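Local coordinates for protein, Family 18 Chitinase (Crocus vernus, PDB 3SIM) that probably hydrolyses chitin as a plant glycosyl hydrolase of family 18 built on a TIM barrel, at residues A157-F162 with E167-L172; D236-L241 with Q270-S275. All coordinates share one frame; numbering follows the deposited sequence.

Contact 1 (A157-F162 with E167-L172); sequences ASISPF and EYYLAL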
loop_
_atom_site.group_PDB
_atom_site.type_symbol
_atom_site.label_atom_id
_atom_site.label_comp_id
_atom_site.label_asym_id
_atom_site.label_seq_id
_atom_site.Cartn_x
_atom_site.Cartn_y
_atom_site.Cartn_z
ATOM N N ALA A 157 -6.219 3.471 -7.586
ATOM C CA ALA A 157 -5.583 4.027 -6.411
ATOM C C ALA A 157 -6.129 3.527 -5.056
ATOM O O ALA A 157 -7.296 3.361 -4.892
ATOM C CB ALA A 157 -5.613 5.496 -6.469
ATOM N N SER A 158 -5.213 3.346 -4.118
ATOM C CA SER A 158 -5.440 2.913 -2.754
ATOM C C SER A 158 -4.781 3.824 -1.684
ATOM O O SER A 158 -3.839 4.505 -1.941
ATOM C CB SER A 158 -4.900 1.500 -2.538
ATOM O OG SER A 158 -3.533 1.414 -2.774
ATOM N N ILE A 159 -5.288 3.731 -0.477
ATOM C CA ILE A 159 -4.709 4.387 0.684
ATOM C C ILE A 159 -4.406 3.366 1.788
ATOM O O ILE A 159 -5.059 2.390 1.868
ATOM C CB ILE A 159 -5.552 5.596 1.204
ATOM C CG1 ILE A 159 -6.967 5.188 1.606
ATOM C CG2 ILE A 159 -5.614 6.688 0.237
ATOM C CD1 ILE A 159 -7.805 6.270 2.162
ATOM N N SER A 160 -3.420 3.620 2.637
ATOM C CA SER A 160 -3.063 2.693 3.673
ATOM C C SER A 160 -3.002 3.308 5.090
ATOM O O SER A 160 -2.010 3.319 5.678
ATOM C CB SER A 160 -1.787 1.900 3.321
ATOM O OG SER A 160 -1.704 1.463 2.026
ATOM N N PRO A 161 -4.125 3.773 5.605
ATOM C CA PRO A 161 -4.204 4.372 6.925
ATOM C C PRO A 161 -4.144 3.401 8.138
ATOM O O PRO A 161 -4.095 2.212 8.017
ATOM C CB PRO A 161 -5.540 5.123 6.874
ATOM C CG PRO A 161 -6.336 4.379 6.093
ATOM C CD PRO A 161 -5.465 3.667 5.056
ATOM N N PHE A 162 -4.121 3.993 9.318
ATOM C CA PHE A 162 -4.199 3.344 10.616
ATOM C C PHE A 162 -4.661 4.403 11.637
ATOM O O PHE A 162 -4.717 5.549 11.309
ATOM C CB PHE A 162 -2.892 2.630 11.023
ATOM C CG PHE A 162 -1.664 3.448 10.840
ATOM C CD1 PHE A 162 -1.001 3.553 9.615
ATOM C CD2 PHE A 162 -1.154 4.163 11.891
ATOM C CE1 PHE A 162 0.109 4.339 9.499
ATOM C CE2 PHE A 162 -0.048 4.936 11.733
ATOM C CZ PHE A 162 0.561 5.018 10.546
ATOM N N GLU A 167 -7.130 11.045 10.905
ATOM C CA GLU A 167 -7.601 12.400 10.698
ATOM C C GLU A 167 -7.242 12.918 9.292
ATOM O O GLU A 167 -8.062 13.433 8.618
ATOM C CB GLU A 167 -7.140 13.358 11.822
ATOM C CG GLU A 167 -7.646 14.771 11.644
ATOM C CD GLU A 167 -7.300 15.758 12.756
ATOM O OE1 GLU A 167 -6.374 15.544 13.495
ATOM O OE2 GLU A 167 -7.974 16.765 12.855
ATOM N N TYR A 168 -5.996 12.682 8.906
ATOM C CA TYR A 168 -5.426 13.001 7.602
ATOM C C TYR A 168 -6.014 12.252 6.411
ATOM O O TYR A 168 -6.459 12.838 5.495
ATOM C CB TYR A 168 -3.904 12.837 7.658
ATOM C CG TYR A 168 -3.275 13.611 8.785
ATOM C CD1 TYR A 168 -3.078 14.947 8.692
ATOM C CD2 TYR A 168 -2.980 12.993 9.977
ATOM C CE1 TYR A 168 -2.577 15.650 9.705
ATOM C CE2 TYR A 168 -2.435 13.698 11.023
ATOM C CZ TYR A 168 -2.247 15.036 10.886
ATOM O OH TYR A 168 -1.695 15.751 11.888
ATOM N N TYR A 169 -6.097 10.943 6.551
ATOM C CA TYR A 169 -6.763 10.069 5.607
ATOM C C TYR A 169 -8.285 10.262 5.424
ATOM O O TYR A 169 -8.785 10.138 4.366
ATOM C CB TYR A 169 -6.310 8.608 5.762
ATOM C CG TYR A 169 -4.869 8.428 5.329
ATOM C CD1 TYR A 169 -4.572 8.303 4.002
ATOM C CD2 TYR A 169 -3.804 8.483 6.230
ATOM C CE1 TYR A 169 -3.323 8.207 3.563
ATOM C CE2 TYR A 169 -2.505 8.365 5.787
ATOM C CZ TYR A 169 -2.269 8.242 4.437
ATOM O OH TYR A 169 -1.065 8.131 3.936
ATOM N N LEU A 170 -8.990 10.537 6.496
ATOM C CA LEU A 170 -10.408 10.864 6.440
ATOM C C LEU A 170 -10.706 12.162 5.675
ATOM O O LEU A 170 -11.599 12.235 4.933
ATOM C CB LEU A 170 -11.094 10.835 7.818
ATOM C CG LEU A 170 -11.375 9.465 8.471
ATOM C CD1 LEU A 170 -11.707 9.618 9.891
ATOM C CD2 LEU A 170 -12.406 8.693 7.693
ATOM N N ALA A 171 -9.881 13.150 5.876
ATOM C CA ALA A 171 -9.968 14.364 5.096
ATOM C C ALA A 171 -9.790 14.048 3.597
ATOM O O ALA A 171 -10.555 14.460 2.848
ATOM C CB ALA A 171 -8.962 15.330 5.511
ATOM N N LEU A 172 -8.801 13.251 3.251
ATOM C CA LEU A 172 -8.562 12.875 1.874
ATOM C C LEU A 172 -9.740 12.078 1.281
ATOM O O LEU A 172 -10.184 12.349 0.207
ATOM C CB LEU A 172 -7.275 12.065 1.726
ATOM C CG LEU A 172 -6.869 11.445 0.382
ATOM C CD1 LEU A 172 -6.922 12.431 -0.715
ATOM C CD2 LEU A 172 -5.521 10.768 0.397
#
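I159 and P161 meet Y169 in a beta-alpha-beta unit of the TIM barrel. Strand 156-159 runs out into the loop that carries P161. Helix 166-175 then turns back over the outer side of the strand. The contact is buried and wholly apolar across the two segments. P161 reaches the ring root of Y169, with CB 3.7 Å from CG of Y169. The CA of P161 lies over one face of the same ring, offset toward its rim. I159 comes obliquely to the ring, and its CB is 4.0 Å from CD1 of Y169. One helical turn further on, L172 meets the CG2 branch of I159. Here CG2 of I159 lies 4.1 Å from CD2 of L172, and the two side chains lie alongside each other, pointing opposite ways. L172 reaches inward with its CG anti to the backbone N (chi1 175°). F137 meets the Y169 ring edge-to-face, and I124 of strand 121-125 also touches it. The polar end of Y169 is satisfied as well, since its OH is hydrogen-bonded to the backbone O of Y126. Replacing Y169 by an alanine is likely to leave P161 and I159 without the ring they pack on, and the O of Y126 without its hydroxyl mate. S158 on the strand and S160 just after it turn away from the helix, and the OG of each is hydrogen-bonded to OD1 of D123.

Contact 2 (D236-L241 with Q270-S275); sequences DAATSL and QAFLVS
Two helices on the outer layer of the TIM barrel meet here: helix 230-243 and the C-terminal helix 264-274. The contact is small and partly buried, and F272 carries the whole of one side. Its ring reaches across to A238 and T239. The CG of F272 stands anti to the backbone N (chi1 172°), which extends the ring from its own helix toward the other. The CB of A238 lies 3.8 Å from CE2 of F272. The backbone of A238 is also close, with its C 3.7 Å from CZ of F272. T239 meets the ring at its edge, near the ring plane, where OG1 is 3.2 Å from CE1 of F272. This is a close polar-to-aromatic approach. F235, one turn earlier, takes the hydrogen bond of the T239 hydroxyl on its backbone O, and its ring meets that of F272 with the planes about 55° apart. K242 makes a cation-pi contact with F272, and its NZ hydrogen-bonds the backbone O of F272 and the terminal O of S275. Near the chain end, OG of S275 donates to the O of F272 at 3.0 Å. That donor is tilted 30° from the carbonyl plane. On the inner side, A238 touches I217 of strand 215-220, so helix 230-243 rests on the barrel wall while F272 joins it to helix 264-274. Such side-by-side packing of neighbouring helices is characteristic of the outer helical layer of a beta/alpha barrel.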
loop_
_atom_site.group_PDB
_atom_site.type_symbol
_atom_site.label_atom_id
_atom_site.label_comp_id
_atom_site.label_asym_id
_atom_site.label_seq_id
_atom_site.Cartn_x
_atom_site.Cartn_y
_atom_site.Cartn_z
ATOM N N ASP A 236 -9.703 -17.049 11.528
ATOM C CA ASP A 236 -11.020 -17.111 12.139
ATOM C C ASP A 236 -11.846 -15.834 11.953
ATOM O O ASP A 236 -12.965 -15.889 11.626
ATOM C CB ASP A 236 -10.931 -17.477 13.611
ATOM C CG ASP A 236 -10.326 -18.837 13.818
ATOM O OD1 ASP A 236 -10.509 -19.688 12.977
ATOM O OD2 ASP A 236 -9.622 -19.043 14.771
ATOM N N ALA A 237 -11.218 -14.706 12.184
ATOM C CA ALA A 237 -11.790 -13.414 11.911
ATOM C C ALA A 237 -12.082 -13.252 10.401
ATOM O O ALA A 237 -13.104 -12.815 10.031
ATOM C CB ALA A 237 -10.886 -12.360 12.401
ATOM N N ALA A 238 -11.164 -13.671 9.572
ATOM C CA ALA A 238 -11.320 -13.558 8.142
ATOM C C ALA A 238 -12.511 -14.407 7.667
ATOM O O ALA A 238 -13.248 -14.003 6.839
ATOM C CB ALA A 238 -10.132 -13.914 7.446
ATOM N N THR A 239 -12.652 -15.560 8.283
ATOM C CA THR A 239 -13.758 -16.444 8.004
ATOM C C THR A 239 -15.145 -15.845 8.346
ATOM O O THR A 239 -15.989 -15.920 7.555
ATOM C CB THR A 239 -13.567 -17.855 8.614
ATOM O OG1 THR A 239 -12.505 -18.509 7.985
ATOM C CG2 THR A 239 -14.802 -18.709 8.470
ATOM N N SER A 240 -15.278 -15.190 9.491
ATOM C CA SER A 240 -16.495 -14.499 9.853
ATOM C C SER A 240 -16.809 -13.376 8.851
ATOM O O SER A 240 -17.930 -13.255 8.421
ATOM C CB SER A 240 -16.426 -13.898 11.244
ATOM O OG SER A 240 -16.322 -14.856 12.222
ATOM N N LEU A 241 -15.788 -12.617 8.475
ATOM C CA LEU A 241 -15.955 -11.614 7.490
ATOM C C LEU A 241 -16.414 -12.181 6.143
ATOM O O LEU A 241 -17.293 -11.644 5.572
ATOM C CB LEU A 241 -14.716 -10.752 7.384
ATOM C CG LEU A 241 -14.380 -9.814 8.536
ATOM C CD1 LEU A 241 -13.160 -8.977 8.293
ATOM C CD2 LEU A 241 -15.554 -8.989 8.975
ATOM N N GLN A 270 -4.070 -16.644 -0.086
ATOM C CA GLN A 270 -4.620 -16.787 -1.406
ATOM C C GLN A 270 -5.581 -17.992 -1.567
ATOM O O GLN A 270 -6.632 -17.835 -2.085
ATOM C CB GLN A 270 -3.503 -16.797 -2.463
ATOM C CG GLN A 270 -2.813 -15.488 -2.707
ATOM C CD GLN A 270 -1.624 -15.599 -3.619
ATOM O OE1 GLN A 270 -0.546 -15.806 -3.172
ATOM N NE2 GLN A 270 -1.835 -15.452 -4.858
ATOM N N ALA A 271 -5.186 -19.130 -1.030
ATOM C CA ALA A 271 -6.012 -20.336 -0.973
ATOM C C ALA A 271 -7.282 -20.090 -0.190
ATOM O O ALA A 271 -8.289 -20.448 -0.637
ATOM C CB ALA A 271 -5.285 -21.478 -0.402
ATOM N N PHE A 272 -7.174 -19.371 0.916
ATOM C CA PHE A 272 -8.319 -19.002 1.712
ATOM C C PHE A 272 -9.284 -18.134 0.862
ATOM O O PHE A 272 -10.401 -18.362 0.883
ATOM C CB PHE A 272 -7.944 -18.274 3.019
ATOM C CG PHE A 272 -9.135 -17.707 3.778
ATOM C CD1 PHE A 272 -9.904 -18.499 4.563
ATOM C CD2 PHE A 272 -9.514 -16.392 3.648
ATOM C CE1 PHE A 272 -10.970 -18.012 5.182
ATOM C CE2 PHE A 272 -10.584 -15.918 4.296
ATOM C CZ PHE A 272 -11.311 -16.734 5.068
ATOM N N LEU A 273 -8.787 -17.166 0.124
ATOM C CA LEU A 273 -9.624 -16.248 -0.632
ATOM C C LEU A 273 -10.522 -16.944 -1.685
ATOM O O LEU A 273 -11.650 -16.661 -1.856
ATOM C CB LEU A 273 -8.785 -15.144 -1.254
ATOM C CG LEU A 273 -8.448 -14.033 -0.267
ATOM C CD1 LEU A 273 -7.320 -13.254 -0.731
ATOM C CD2 LEU A 273 -9.644 -13.163 0.131
ATOM N N VAL A 274 -9.923 -17.900 -2.336
ATOM C CA VAL A 274 -10.443 -18.567 -3.471
ATOM C C VAL A 274 -11.379 -19.778 -3.140
ATOM O O VAL A 274 -12.051 -20.216 -3.982
ATOM C CB VAL A 274 -9.181 -18.870 -4.298
ATOM C CG1 VAL A 274 -8.860 -20.255 -4.493
ATOM C CG2 VAL A 274 -8.913 -17.903 -5.360
ATOM N N SER A 275 -11.376 -20.239 -1.890
ATOM C CA SER A 275 -12.148 -21.387 -1.414
ATOM C C SER A 275 -13.668 -21.200 -1.261
ATOM O O SER A 275 -14.109 -20.113 -1.097
ATOM C CB SER A 275 -11.553 -21.905 -0.118
ATOM O OG SER A 275 -11.747 -21.029 0.943
ATOM O OXT SER A 275 -14.429 -22.166 -1.303
#

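How the contacts relate
From the N terminus, the chain lays down strands 2-7, 28-37, 76-83 and 121-125 before contact 1 begins. Contact 1 closes a very short loop, with four residues between its segments. It ties a barrel strand to the helix that follows it. The chain then passes through strand 182-184, helix 196-209 and strand 215-220 to reach contact 2. Contact 2 closes a longer loop of 28 residues, which holds strand 250-253 and helix 255-258. It ties helix 230-243 to the C-terminal helix. The two loops follow in series and neither nest nor cross. The centres of contact 1 and contact 2 are about 25 Å apart. The nearest atoms of contact 1 and contact 2 are about 14 Å apart.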